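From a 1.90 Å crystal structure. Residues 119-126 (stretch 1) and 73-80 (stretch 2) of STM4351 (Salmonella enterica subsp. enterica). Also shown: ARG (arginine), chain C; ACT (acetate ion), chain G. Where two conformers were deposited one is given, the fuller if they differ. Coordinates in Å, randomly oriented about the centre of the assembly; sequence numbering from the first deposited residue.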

# COMPACT_ATOMS: atom_id res chain seq x y z
N ASN A 119 18.44 4.43 -22.60
CA ASN A 119 18.72 5.87 -22.54
C ASN A 119 17.85 6.53 -21.49
O ASN A 119 16.67 6.20 -21.37
CB ASN A 119 18.41 6.53 -23.89
CG ASN A 119 19.57 6.46 -24.85
OD1 ASN A 119 20.71 6.75 -24.48
ND2 ASN A 119 19.29 6.08 -26.10
N GLY A 120 18.42 7.47 -20.73
CA GLY A 120 17.65 8.27 -19.77
C GLY A 120 17.43 7.66 -18.39
O GLY A 120 16.82 8.30 -17.51
N THR A 121 17.98 6.46 -18.18
CA THR A 121 17.73 5.71 -16.94
C THR A 121 18.78 5.92 -15.85
O THR A 121 19.90 6.38 -16.11
CB THR A 121 17.59 4.17 -17.21
OG1 THR A 121 18.82 3.63 -17.70
CG2 THR A 121 16.48 3.91 -18.19
N THR A 122 18.40 5.54 -14.63
CA THR A 122 19.34 5.41 -13.51
C THR A 122 20.49 4.49 -13.88
O THR A 122 21.64 4.75 -13.55
CB THR A 122 18.62 4.78 -12.30
OG1 THR A 122 17.91 3.62 -12.75
CG2 THR A 122 17.61 5.76 -11.71
N HIS A 123 20.16 3.41 -14.59
CA HIS A 123 21.15 2.41 -14.96
C HIS A 123 22.22 2.98 -15.86
O HIS A 123 23.40 2.67 -15.70
CB HIS A 123 20.46 1.22 -15.62
CG HIS A 123 19.25 0.75 -14.88
ND1 HIS A 123 19.31 0.34 -13.56
CD2 HIS A 123 17.95 0.68 -15.24
CE1 HIS A 123 18.10 0.00 -13.15
NE2 HIS A 123 17.26 0.21 -14.15
N GLN A 124 21.81 3.83 -16.81
CA GLN A 124 22.75 4.47 -17.70
C GLN A 124 23.70 5.36 -16.91
O GLN A 124 24.91 5.31 -17.12
CB GLN A 124 22.00 5.28 -18.77
CG GLN A 124 22.91 6.12 -19.66
CD GLN A 124 22.13 6.81 -20.78
OE1 GLN A 124 21.24 7.62 -20.52
NE2 GLN A 124 22.48 6.50 -22.02
N ARG A 125 23.15 6.16 -16.00
CA ARG A 125 23.96 7.09 -15.22
C ARG A 125 24.93 6.33 -14.31
O ARG A 125 26.12 6.65 -14.25
CB ARG A 125 23.09 8.06 -14.42
CG ARG A 125 23.86 9.24 -13.85
CD ARG A 125 22.94 10.32 -13.27
NE ARG A 125 22.37 9.96 -11.96
CZ ARG A 125 22.95 10.22 -10.79
NH1 ARG A 125 24.13 10.83 -10.73
NH2 ARG A 125 22.34 9.87 -9.66
N TYR A 126 24.42 5.30 -13.62
CA TYR A 126 25.27 4.46 -12.78
C TYR A 126 26.45 3.87 -13.53
O TYR A 126 27.59 4.01 -13.07
CB TYR A 126 24.49 3.34 -12.05
CG TYR A 126 25.44 2.41 -11.32
CD1 TYR A 126 26.01 2.78 -10.10
CD2 TYR A 126 25.82 1.20 -11.88
CE1 TYR A 126 26.92 1.95 -9.45
CE2 TYR A 126 26.72 0.37 -11.25
CZ TYR A 126 27.27 0.74 -10.04
OH TYR A 126 28.16 -0.09 -9.42
N ARG C . 13.83 2.32 -12.96
CA ARG C . 14.78 2.80 -14.01
C ARG C . 14.81 4.33 -14.02
O ARG C . 15.51 4.93 -14.83
CB ARG C . 14.38 2.28 -15.41
CG ARG C . 12.93 2.59 -15.80
CD ARG C . 12.61 2.19 -17.24
NE ARG C . 11.16 2.19 -17.46
CZ ARG C . 10.56 1.92 -18.61
NH1 ARG C . 11.26 1.60 -19.70
NH2 ARG C . 9.24 1.95 -18.67
OXT ARG C . 14.12 4.98 -13.21
C ACT G . 18.90 10.07 -13.06
O ACT G . 18.00 10.93 -13.06
OXT ACT G . 19.56 9.96 -12.00
CH3 ACT G . 19.16 9.21 -14.27
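Stretch 2 73-80: MDMTPKRE

Stretch 2 packs against the start of the helix that begins at T122, and the two segments, at least 41 residues apart in sequence wherever they touch, bury 273 Å² between them. It approaches as a broadly extended segment from M73 to T76, followed by a weakly bonded helical turn over about P77 to E80. The backbones stay well apart: the closest CA pair is T122 CA with D74 CA at 7.6 Å. T121 CA lies nearest M73 CA at 8.3 Å, and G120 CA lies nearest R79 CA at 10.1 Å. These partners do not step regularly along stretch 2, so the segments do not run side by side in a simple parallel or antiparallel register. Side chains and bound groups therefore fill the space between them.

N119 lies out of reach of stretch 2, but its OD1 accepts from Q124 NE2 at 3.0 Å, while Q124 OE1 accepts from G120 N at 2.8 Å, so the Q124 side chain ties the loop to the helix. G120 adopts phi/psi of 85/0, a conformation that calls for glycine, and makes the one direct hydrogen bond across the stretches, from R79 NH2 to G120 O at 2.9 Å. A water reinforces this link, accepting from R79 NE at 2.8 Å and donating to G120 O at 2.7 Å.

T121 points its CB away from stretch 2 and caps its own helix, its OG1 accepting from Q124 N at 3.1 Å. Its backbone remains close to stretch 2, with T121 CA 3.6 Å from R79 NH2, near the guanidinium plane. T76 plays the matching role there, its OG1 capping R79 N at 3.1 Å.

T122 loses the most surface to stretch 2 of any residue, 63 Å². Its CG2 lies 3.6 Å from T76 CG2 and 3.8 Å from D74 OD2, whereas a water bridges T122 OG1 (2.7 Å) and D74 OD2 (2.6 Å). The carboxylate of the bound arginine joins both stretches: its O accepts from T122 N at 3.0 Å and from R79 NH2 at 2.8 Å, and its OXT accepts from D74 N at 3.0 Å and R79 NH1 at 2.8 Å. R79 NH1 also donates to D74 O at 2.8 Å, so the R79 guanidinium is bonded to its own stretch as well as to G120 and the ligand.

H123 makes no contact with stretch 2, although its NE2 comes within 3.6 Å of CA of the ligand. One helical turn beyond T122, the CA-to-CB bond of R125, like that of T122, points toward stretch 2, and R125 CD lies 3.7 Å from K78 NZ. An acetate, probably from the crystallisation liquor, bridges here, its OXT accepting from R125 NE at 2.8 Å and its O from T76 OG1 at 2.6 Å. Y126 is out of reach.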

# COMPACT_ATOMS: atom_id res chain seq x y z
N MET A 73 9.50 4.68 -12.91
CA MET A 73 10.46 5.79 -12.88
C MET A 73 10.88 6.18 -11.46
O MET A 73 10.06 6.70 -10.70
CB MET A 73 9.86 7.00 -13.62
CG MET A 73 10.76 8.26 -13.63
SD MET A 73 10.05 9.68 -14.51
CE MET A 73 10.28 9.13 -16.23
N ASP A 74 12.14 5.93 -11.13
CA ASP A 74 12.73 6.31 -9.85
C ASP A 74 12.70 7.83 -9.71
O ASP A 74 13.01 8.55 -10.66
CB ASP A 74 14.21 5.87 -9.76
CG ASP A 74 14.38 4.36 -9.64
OD1 ASP A 74 13.48 3.59 -10.03
OD2 ASP A 74 15.45 3.94 -9.13
N MET A 75 12.35 8.29 -8.51
CA MET A 75 12.30 9.73 -8.21
C MET A 75 13.68 10.26 -7.88
O MET A 75 13.99 10.55 -6.72
CB MET A 75 11.34 10.00 -7.05
CG MET A 75 9.92 9.48 -7.30
SD MET A 75 8.82 9.68 -5.87
CE MET A 75 9.62 8.67 -4.64
N THR A 76 14.52 10.40 -8.90
CA THR A 76 15.90 10.82 -8.70
C THR A 76 15.97 12.34 -8.48
O THR A 76 15.07 13.06 -8.90
CB THR A 76 16.77 10.46 -9.92
OG1 THR A 76 16.38 11.27 -11.03
CG2 THR A 76 16.63 8.96 -10.28
N PRO A 77 17.05 12.82 -7.82
CA PRO A 77 17.22 14.27 -7.66
C PRO A 77 17.27 15.01 -9.00
O PRO A 77 16.71 16.10 -9.12
CB PRO A 77 18.57 14.40 -6.95
CG PRO A 77 18.79 13.10 -6.27
CD PRO A 77 18.12 12.06 -7.14
N LYS A 78 17.91 14.42 -10.00
CA LYS A 78 17.95 15.03 -11.34
C LYS A 78 16.56 15.20 -11.94
O LYS A 78 16.26 16.23 -12.54
CB LYS A 78 18.82 14.22 -12.30
CG LYS A 78 20.22 14.79 -12.50
CD LYS A 78 21.09 13.83 -13.33
CE LYS A 78 22.14 14.60 -14.13
NZ LYS A 78 23.30 13.74 -14.52
N ARG A 79 15.70 14.20 -11.78
CA ARG A 79 14.37 14.29 -12.33
C ARG A 79 13.51 15.27 -11.52
O ARG A 79 12.66 15.95 -12.08
CB ARG A 79 13.72 12.92 -12.42
CG ARG A 79 14.43 12.01 -13.42
CD ARG A 79 13.95 10.58 -13.33
NE ARG A 79 14.67 9.73 -14.27
CZ ARG A 79 14.79 8.42 -14.14
NH1 ARG A 79 14.23 7.81 -13.09
NH2 ARG A 79 15.46 7.71 -15.04
N GLU A 80 13.77 15.34 -10.21
CA GLU A 80 13.05 16.27 -9.34
C GLU A 80 13.31 17.75 -9.67
O GLU A 80 12.52 18.62 -9.30
CB GLU A 80 13.38 15.99 -7.87
CG GLU A 80 12.78 14.69 -7.33
CD GLU A 80 13.20 14.40 -5.90
OE1 GLU A 80 14.22 14.96 -5.45
OE2 GLU A 80 12.51 13.61 -5.22
O HOH W 1 16.37 2.31 -10.96
O HOH W 2 15.86 10.70 -16.59